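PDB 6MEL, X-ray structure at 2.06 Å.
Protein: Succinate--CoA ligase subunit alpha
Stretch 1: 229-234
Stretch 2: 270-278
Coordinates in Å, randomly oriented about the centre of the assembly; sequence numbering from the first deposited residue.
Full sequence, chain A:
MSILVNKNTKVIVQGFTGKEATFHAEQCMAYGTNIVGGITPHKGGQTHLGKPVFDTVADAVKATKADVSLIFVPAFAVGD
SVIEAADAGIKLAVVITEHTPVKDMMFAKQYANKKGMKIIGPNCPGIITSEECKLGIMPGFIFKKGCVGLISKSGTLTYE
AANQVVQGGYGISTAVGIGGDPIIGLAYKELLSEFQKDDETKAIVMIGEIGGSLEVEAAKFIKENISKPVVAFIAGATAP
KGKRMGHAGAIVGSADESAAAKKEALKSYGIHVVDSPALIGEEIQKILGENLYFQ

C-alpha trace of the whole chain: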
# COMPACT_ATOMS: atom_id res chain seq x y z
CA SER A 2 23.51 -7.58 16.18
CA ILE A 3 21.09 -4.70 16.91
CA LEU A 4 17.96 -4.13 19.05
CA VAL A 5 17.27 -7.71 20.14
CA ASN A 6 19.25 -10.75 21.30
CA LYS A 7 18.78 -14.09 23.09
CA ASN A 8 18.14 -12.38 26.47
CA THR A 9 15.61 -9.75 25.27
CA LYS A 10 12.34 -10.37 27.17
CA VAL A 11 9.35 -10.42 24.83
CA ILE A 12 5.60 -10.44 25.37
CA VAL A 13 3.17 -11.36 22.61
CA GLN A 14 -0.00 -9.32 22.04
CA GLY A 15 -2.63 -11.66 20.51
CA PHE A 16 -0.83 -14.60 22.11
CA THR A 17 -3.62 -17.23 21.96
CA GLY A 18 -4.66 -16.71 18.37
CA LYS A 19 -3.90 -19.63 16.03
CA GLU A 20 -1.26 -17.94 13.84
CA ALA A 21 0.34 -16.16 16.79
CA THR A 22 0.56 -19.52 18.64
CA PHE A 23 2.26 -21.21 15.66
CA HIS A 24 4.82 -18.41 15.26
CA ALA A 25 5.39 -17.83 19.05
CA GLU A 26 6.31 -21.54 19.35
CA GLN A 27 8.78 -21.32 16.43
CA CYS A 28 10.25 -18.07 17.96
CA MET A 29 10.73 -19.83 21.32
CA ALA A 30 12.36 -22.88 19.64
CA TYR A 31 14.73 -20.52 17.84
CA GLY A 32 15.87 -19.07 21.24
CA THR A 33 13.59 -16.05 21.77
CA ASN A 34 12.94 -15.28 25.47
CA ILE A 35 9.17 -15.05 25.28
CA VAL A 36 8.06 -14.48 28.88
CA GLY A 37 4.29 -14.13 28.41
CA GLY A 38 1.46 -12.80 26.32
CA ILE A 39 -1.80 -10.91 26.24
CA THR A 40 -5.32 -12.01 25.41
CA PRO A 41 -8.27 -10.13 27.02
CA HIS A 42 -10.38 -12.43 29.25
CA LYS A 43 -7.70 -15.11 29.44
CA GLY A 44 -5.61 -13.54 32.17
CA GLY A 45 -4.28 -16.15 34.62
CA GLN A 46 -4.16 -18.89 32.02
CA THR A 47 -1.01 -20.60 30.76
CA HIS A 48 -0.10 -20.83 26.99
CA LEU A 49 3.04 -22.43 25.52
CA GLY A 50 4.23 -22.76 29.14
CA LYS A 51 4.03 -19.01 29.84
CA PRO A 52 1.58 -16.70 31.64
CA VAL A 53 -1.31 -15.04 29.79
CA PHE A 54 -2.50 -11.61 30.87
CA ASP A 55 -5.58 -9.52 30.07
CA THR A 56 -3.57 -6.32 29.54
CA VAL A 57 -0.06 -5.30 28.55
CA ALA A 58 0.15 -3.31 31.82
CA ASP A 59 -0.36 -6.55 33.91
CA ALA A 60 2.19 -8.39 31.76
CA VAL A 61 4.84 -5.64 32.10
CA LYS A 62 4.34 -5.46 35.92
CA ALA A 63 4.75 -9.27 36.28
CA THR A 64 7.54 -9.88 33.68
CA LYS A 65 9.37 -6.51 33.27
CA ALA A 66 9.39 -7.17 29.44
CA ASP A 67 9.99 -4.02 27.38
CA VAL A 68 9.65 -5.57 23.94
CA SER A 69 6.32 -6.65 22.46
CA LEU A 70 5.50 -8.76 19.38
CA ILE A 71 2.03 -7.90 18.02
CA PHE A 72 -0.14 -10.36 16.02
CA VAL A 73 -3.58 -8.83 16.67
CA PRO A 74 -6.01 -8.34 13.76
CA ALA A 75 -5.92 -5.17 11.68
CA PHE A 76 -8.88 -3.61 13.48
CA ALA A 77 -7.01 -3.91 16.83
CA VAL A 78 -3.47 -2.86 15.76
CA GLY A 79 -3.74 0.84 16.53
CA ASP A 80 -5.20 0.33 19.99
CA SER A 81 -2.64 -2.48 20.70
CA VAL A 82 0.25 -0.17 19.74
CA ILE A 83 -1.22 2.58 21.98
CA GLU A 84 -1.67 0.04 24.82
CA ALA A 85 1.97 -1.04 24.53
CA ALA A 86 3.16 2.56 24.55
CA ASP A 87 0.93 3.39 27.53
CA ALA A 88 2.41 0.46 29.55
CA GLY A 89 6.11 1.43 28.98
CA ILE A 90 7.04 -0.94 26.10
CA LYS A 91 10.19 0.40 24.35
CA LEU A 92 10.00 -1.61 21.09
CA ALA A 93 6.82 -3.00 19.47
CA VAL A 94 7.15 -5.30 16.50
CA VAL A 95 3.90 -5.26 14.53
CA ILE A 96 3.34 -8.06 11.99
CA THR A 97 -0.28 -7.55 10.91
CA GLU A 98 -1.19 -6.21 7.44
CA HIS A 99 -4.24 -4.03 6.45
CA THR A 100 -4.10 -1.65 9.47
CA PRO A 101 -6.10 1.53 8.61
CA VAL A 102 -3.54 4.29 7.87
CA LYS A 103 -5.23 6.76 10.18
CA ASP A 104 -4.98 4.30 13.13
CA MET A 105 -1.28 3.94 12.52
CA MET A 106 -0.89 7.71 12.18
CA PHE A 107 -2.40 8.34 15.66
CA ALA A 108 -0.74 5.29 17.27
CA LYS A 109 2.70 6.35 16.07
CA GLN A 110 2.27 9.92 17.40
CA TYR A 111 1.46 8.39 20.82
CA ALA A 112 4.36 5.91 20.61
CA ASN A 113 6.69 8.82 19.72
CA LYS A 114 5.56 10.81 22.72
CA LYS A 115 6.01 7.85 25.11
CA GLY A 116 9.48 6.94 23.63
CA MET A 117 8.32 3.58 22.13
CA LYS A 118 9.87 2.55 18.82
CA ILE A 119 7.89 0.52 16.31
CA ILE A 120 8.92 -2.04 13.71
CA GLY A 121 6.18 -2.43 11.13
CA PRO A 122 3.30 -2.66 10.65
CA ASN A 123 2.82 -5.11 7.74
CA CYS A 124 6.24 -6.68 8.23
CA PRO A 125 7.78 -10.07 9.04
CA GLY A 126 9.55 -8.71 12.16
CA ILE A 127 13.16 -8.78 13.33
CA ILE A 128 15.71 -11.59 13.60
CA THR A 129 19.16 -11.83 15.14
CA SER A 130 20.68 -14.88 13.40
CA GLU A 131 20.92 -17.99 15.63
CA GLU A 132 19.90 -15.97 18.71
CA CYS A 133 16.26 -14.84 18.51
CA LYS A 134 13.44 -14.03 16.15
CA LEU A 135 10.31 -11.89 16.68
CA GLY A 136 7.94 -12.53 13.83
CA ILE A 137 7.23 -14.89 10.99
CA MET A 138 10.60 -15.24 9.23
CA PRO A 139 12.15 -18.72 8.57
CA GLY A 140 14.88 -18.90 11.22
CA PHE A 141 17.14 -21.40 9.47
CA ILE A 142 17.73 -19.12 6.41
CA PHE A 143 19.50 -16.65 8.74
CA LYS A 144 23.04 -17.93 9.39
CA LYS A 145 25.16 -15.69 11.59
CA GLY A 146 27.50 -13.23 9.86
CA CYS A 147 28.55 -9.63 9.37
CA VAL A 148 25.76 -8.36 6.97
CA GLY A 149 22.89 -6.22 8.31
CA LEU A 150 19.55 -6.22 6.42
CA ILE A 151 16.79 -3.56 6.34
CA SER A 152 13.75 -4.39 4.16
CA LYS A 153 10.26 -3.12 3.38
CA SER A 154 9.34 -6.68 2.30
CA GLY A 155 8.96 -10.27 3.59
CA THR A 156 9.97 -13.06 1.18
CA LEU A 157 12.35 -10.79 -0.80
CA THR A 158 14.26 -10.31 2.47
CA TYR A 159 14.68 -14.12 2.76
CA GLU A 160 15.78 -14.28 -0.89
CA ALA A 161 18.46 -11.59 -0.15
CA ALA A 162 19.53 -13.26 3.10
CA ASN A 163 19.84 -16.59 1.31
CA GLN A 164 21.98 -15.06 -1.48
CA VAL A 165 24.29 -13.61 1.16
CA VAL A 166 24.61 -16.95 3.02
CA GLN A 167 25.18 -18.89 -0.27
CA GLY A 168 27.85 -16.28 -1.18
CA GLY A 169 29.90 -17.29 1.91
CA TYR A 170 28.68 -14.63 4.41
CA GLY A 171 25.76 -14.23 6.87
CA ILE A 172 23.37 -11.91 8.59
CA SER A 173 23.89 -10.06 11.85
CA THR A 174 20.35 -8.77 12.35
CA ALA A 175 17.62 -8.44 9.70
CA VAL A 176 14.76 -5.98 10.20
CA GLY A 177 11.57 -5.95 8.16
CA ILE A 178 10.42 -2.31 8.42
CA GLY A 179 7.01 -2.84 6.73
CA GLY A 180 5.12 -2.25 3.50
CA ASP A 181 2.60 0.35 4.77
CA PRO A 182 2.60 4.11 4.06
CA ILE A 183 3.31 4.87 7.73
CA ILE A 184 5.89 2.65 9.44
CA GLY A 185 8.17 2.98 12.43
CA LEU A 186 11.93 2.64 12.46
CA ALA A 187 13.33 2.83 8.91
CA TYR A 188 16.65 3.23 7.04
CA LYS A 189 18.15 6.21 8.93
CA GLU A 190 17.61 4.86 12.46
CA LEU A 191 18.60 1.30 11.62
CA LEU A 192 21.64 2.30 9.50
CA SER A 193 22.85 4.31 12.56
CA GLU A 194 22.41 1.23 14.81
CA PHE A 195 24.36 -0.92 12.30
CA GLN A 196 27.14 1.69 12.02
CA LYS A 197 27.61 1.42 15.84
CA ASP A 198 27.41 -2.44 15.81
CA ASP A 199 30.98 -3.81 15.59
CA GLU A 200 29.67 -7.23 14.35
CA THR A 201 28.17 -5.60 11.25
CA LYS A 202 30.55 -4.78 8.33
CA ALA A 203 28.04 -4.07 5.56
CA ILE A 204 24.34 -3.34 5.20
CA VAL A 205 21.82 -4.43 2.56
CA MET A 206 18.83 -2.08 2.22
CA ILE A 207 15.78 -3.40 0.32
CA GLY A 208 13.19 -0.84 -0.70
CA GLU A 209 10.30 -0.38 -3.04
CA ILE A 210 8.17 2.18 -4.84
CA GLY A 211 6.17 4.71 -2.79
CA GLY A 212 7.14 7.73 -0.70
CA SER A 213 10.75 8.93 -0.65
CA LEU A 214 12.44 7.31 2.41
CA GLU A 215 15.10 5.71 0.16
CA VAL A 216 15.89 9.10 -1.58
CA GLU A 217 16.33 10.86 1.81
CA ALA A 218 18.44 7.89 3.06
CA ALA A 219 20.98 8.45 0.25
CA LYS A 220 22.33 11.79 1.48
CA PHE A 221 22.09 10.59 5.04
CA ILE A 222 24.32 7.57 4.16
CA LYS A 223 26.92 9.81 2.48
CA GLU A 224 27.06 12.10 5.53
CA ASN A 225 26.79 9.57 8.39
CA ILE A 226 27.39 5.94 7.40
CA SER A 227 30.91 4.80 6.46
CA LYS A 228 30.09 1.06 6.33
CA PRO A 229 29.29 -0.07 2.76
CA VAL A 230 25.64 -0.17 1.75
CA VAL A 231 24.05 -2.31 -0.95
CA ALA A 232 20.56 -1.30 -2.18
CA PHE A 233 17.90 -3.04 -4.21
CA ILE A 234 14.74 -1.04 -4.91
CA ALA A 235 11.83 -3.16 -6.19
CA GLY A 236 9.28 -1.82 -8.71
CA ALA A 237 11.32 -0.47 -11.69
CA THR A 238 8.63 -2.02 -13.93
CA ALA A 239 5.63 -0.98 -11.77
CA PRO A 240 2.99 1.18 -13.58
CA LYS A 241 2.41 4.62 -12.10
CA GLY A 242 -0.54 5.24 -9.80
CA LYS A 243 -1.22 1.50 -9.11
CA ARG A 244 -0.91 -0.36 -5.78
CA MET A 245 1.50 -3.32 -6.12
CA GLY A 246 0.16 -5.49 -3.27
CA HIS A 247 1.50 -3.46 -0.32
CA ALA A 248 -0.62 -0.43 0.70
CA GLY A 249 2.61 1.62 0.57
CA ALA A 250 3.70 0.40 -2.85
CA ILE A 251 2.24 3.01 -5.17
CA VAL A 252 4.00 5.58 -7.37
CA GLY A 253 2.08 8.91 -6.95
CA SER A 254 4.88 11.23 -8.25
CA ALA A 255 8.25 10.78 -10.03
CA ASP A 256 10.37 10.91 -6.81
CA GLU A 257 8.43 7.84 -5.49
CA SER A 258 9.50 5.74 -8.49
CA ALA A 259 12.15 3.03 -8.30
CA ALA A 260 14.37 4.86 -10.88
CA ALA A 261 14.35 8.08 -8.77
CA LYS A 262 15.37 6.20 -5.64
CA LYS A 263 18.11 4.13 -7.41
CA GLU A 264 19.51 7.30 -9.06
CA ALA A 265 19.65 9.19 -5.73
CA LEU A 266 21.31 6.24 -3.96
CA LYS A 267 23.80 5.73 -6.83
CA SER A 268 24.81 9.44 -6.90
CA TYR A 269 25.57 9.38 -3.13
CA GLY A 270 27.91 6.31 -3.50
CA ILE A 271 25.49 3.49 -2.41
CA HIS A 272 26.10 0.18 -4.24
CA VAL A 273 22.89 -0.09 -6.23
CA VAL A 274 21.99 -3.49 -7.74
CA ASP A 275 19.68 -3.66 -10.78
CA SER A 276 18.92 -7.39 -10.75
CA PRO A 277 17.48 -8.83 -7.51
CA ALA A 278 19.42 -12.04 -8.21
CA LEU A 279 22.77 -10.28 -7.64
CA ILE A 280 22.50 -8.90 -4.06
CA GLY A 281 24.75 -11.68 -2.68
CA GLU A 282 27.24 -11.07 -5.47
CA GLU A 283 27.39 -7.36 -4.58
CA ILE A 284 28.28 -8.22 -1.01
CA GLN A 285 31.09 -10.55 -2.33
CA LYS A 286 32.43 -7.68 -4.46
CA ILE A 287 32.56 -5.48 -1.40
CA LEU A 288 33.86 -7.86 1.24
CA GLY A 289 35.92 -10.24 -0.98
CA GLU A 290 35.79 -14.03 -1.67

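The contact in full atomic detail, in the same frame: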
# COMPACT_ATOMS: atom_id res chain seq x y z
N PRO A 229 29.88 0.08 4.08
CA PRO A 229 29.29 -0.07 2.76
C PRO A 229 27.81 -0.48 2.82
O PRO A 229 27.43 -1.32 3.65
CB PRO A 229 30.07 -1.20 2.07
CG PRO A 229 31.23 -1.50 2.98
CD PRO A 229 30.99 -0.84 4.31
N VAL A 230 27.04 0.06 1.88
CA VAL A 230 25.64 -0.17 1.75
C VAL A 230 25.32 -0.66 0.34
O VAL A 230 25.74 -0.02 -0.66
CB VAL A 230 24.84 1.10 2.06
CG1 VAL A 230 23.36 0.85 1.83
CG2 VAL A 230 25.10 1.57 3.48
N VAL A 231 24.58 -1.77 0.26
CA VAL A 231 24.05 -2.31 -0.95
C VAL A 231 22.55 -2.04 -0.93
O VAL A 231 21.92 -2.31 0.09
CB VAL A 231 24.31 -3.82 -1.04
CG1 VAL A 231 23.56 -4.48 -2.20
CG2 VAL A 231 25.80 -4.13 -1.15
N ALA A 232 21.99 -1.59 -2.06
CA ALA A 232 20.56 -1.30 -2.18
C ALA A 232 19.97 -2.02 -3.38
O ALA A 232 20.57 -2.08 -4.47
CB ALA A 232 20.26 0.17 -2.26
N PHE A 233 18.78 -2.58 -3.15
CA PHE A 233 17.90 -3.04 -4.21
C PHE A 233 16.53 -2.39 -3.96
O PHE A 233 16.00 -2.52 -2.87
CB PHE A 233 17.76 -4.56 -4.28
CG PHE A 233 16.74 -5.00 -5.31
CD1 PHE A 233 17.03 -4.95 -6.66
CD2 PHE A 233 15.44 -5.30 -4.95
CE1 PHE A 233 16.07 -5.27 -7.62
CE2 PHE A 233 14.48 -5.60 -5.90
CZ PHE A 233 14.80 -5.57 -7.24
N ILE A 234 15.99 -1.73 -4.98
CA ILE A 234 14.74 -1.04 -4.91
C ILE A 234 13.80 -1.74 -5.88
O ILE A 234 13.95 -1.62 -7.05
CB ILE A 234 14.85 0.46 -5.28
CG1 ILE A 234 15.95 1.18 -4.50
CG2 ILE A 234 13.49 1.14 -5.09
CD1 ILE A 234 15.82 1.09 -2.97
N GLY A 270 26.86 7.36 -3.71
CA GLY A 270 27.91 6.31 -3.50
C GLY A 270 27.37 4.96 -3.00
O GLY A 270 28.16 4.04 -2.76
N ILE A 271 26.04 4.81 -2.83
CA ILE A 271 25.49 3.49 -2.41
C ILE A 271 25.73 2.49 -3.55
O ILE A 271 25.68 2.84 -4.75
CB ILE A 271 24.01 3.61 -2.00
CG1 ILE A 271 23.84 4.34 -0.66
CG2 ILE A 271 23.33 2.24 -1.97
CD1 ILE A 271 24.25 5.81 -0.66
N HIS A 272 25.98 1.22 -3.21
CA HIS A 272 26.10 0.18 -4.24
C HIS A 272 24.71 -0.30 -4.65
O HIS A 272 24.13 -1.18 -4.02
CB HIS A 272 26.94 -1.02 -3.76
CG HIS A 272 28.38 -0.76 -3.46
ND1 HIS A 272 28.79 0.03 -2.41
CD2 HIS A 272 29.51 -1.23 -4.03
CE1 HIS A 272 30.12 0.03 -2.35
NE2 HIS A 272 30.58 -0.72 -3.34
N VAL A 273 24.22 0.18 -5.79
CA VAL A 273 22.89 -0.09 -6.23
C VAL A 273 22.94 -1.29 -7.17
O VAL A 273 23.73 -1.32 -8.07
CB VAL A 273 22.25 1.12 -6.94
CG1 VAL A 273 20.91 0.74 -7.53
CG2 VAL A 273 22.09 2.29 -5.99
N VAL A 274 22.07 -2.26 -6.93
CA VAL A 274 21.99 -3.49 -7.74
C VAL A 274 20.71 -3.42 -8.57
O VAL A 274 19.63 -3.17 -7.99
CB VAL A 274 21.99 -4.69 -6.77
CG1 VAL A 274 21.60 -5.99 -7.43
CG2 VAL A 274 23.35 -4.83 -6.12
N ASP A 275 20.82 -3.71 -9.88
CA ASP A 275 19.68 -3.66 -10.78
C ASP A 275 18.89 -4.96 -10.72
O ASP A 275 17.66 -4.95 -10.69
CB ASP A 275 20.11 -3.36 -12.23
CG ASP A 275 20.64 -1.94 -12.39
OD1 ASP A 275 20.08 -1.00 -11.75
OD2 ASP A 275 21.63 -1.79 -13.10
N SER A 276 19.59 -6.10 -10.72
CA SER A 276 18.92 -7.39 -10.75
C SER A 276 18.80 -7.90 -9.32
O SER A 276 19.80 -7.98 -8.63
CB SER A 276 19.65 -8.43 -11.57
OG SER A 276 19.19 -9.74 -11.24
N PRO A 277 17.61 -8.33 -8.87
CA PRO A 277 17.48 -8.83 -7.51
C PRO A 277 18.21 -10.15 -7.26
O PRO A 277 18.31 -10.60 -6.12
CB PRO A 277 15.97 -9.03 -7.39
CG PRO A 277 15.57 -9.43 -8.78
CD PRO A 277 16.34 -8.45 -9.63
N ALA A 278 18.69 -10.78 -8.34
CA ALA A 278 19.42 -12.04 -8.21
C ALA A 278 20.84 -11.81 -7.73
O ALA A 278 21.44 -12.77 -7.31
CB ALA A 278 19.46 -12.78 -9.53
O HOH W 1 28.47 1.59 -0.17
O HOH W 2 17.45 -1.60 -7.50

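The short parallel pairing between these stretches is extended at both ends by water. At one end, water 1 accepts a hydrogen bond from Val230 N (2.9 Å to the water O) and bonds His272 ND1 (2.7 Å to the same O); at the other, water 2 accepts from Ile234 N (2.9 Å to its O) and donates to Val274 O (2.7 Å from its O). Between them runs a direct ladder: His272 N donates to Val230 O (2.8 Å), Ala232 N to His272 O (2.9 Å) and Val274 N to Ala232 O (2.9 Å). Two CA-H...O contacts, Val231 CA to His272 O (3.3 Å) and Val273 CA to Ala232 O (3.5 Å), accompany them.

Val231 and His272 share one face of the sheet, Ala232 and Val273 the other. The small Ala232 packs closely against Ile271, whose CG2 lies 3.7 Å from Ala232 CB and 4.0 Å from Val230 CG1. Val274 points toward the strand, its CG2 3.9 Å from Val231 CG1.

Val230 to Ile234 are all buried, and Phe233 has the largest covered area, its broad apolar ring suiting a place against Pro277. Its CA-to-CB bond points sideways, yet the ring reaches the loop beyond the strand pairing. Pro277 CB lies over one ring face in a CH-pi contact, 3.7 Å from Phe233 CZ, while the carbonyl oxygens of Val274 and Asp275 approach the ring edge.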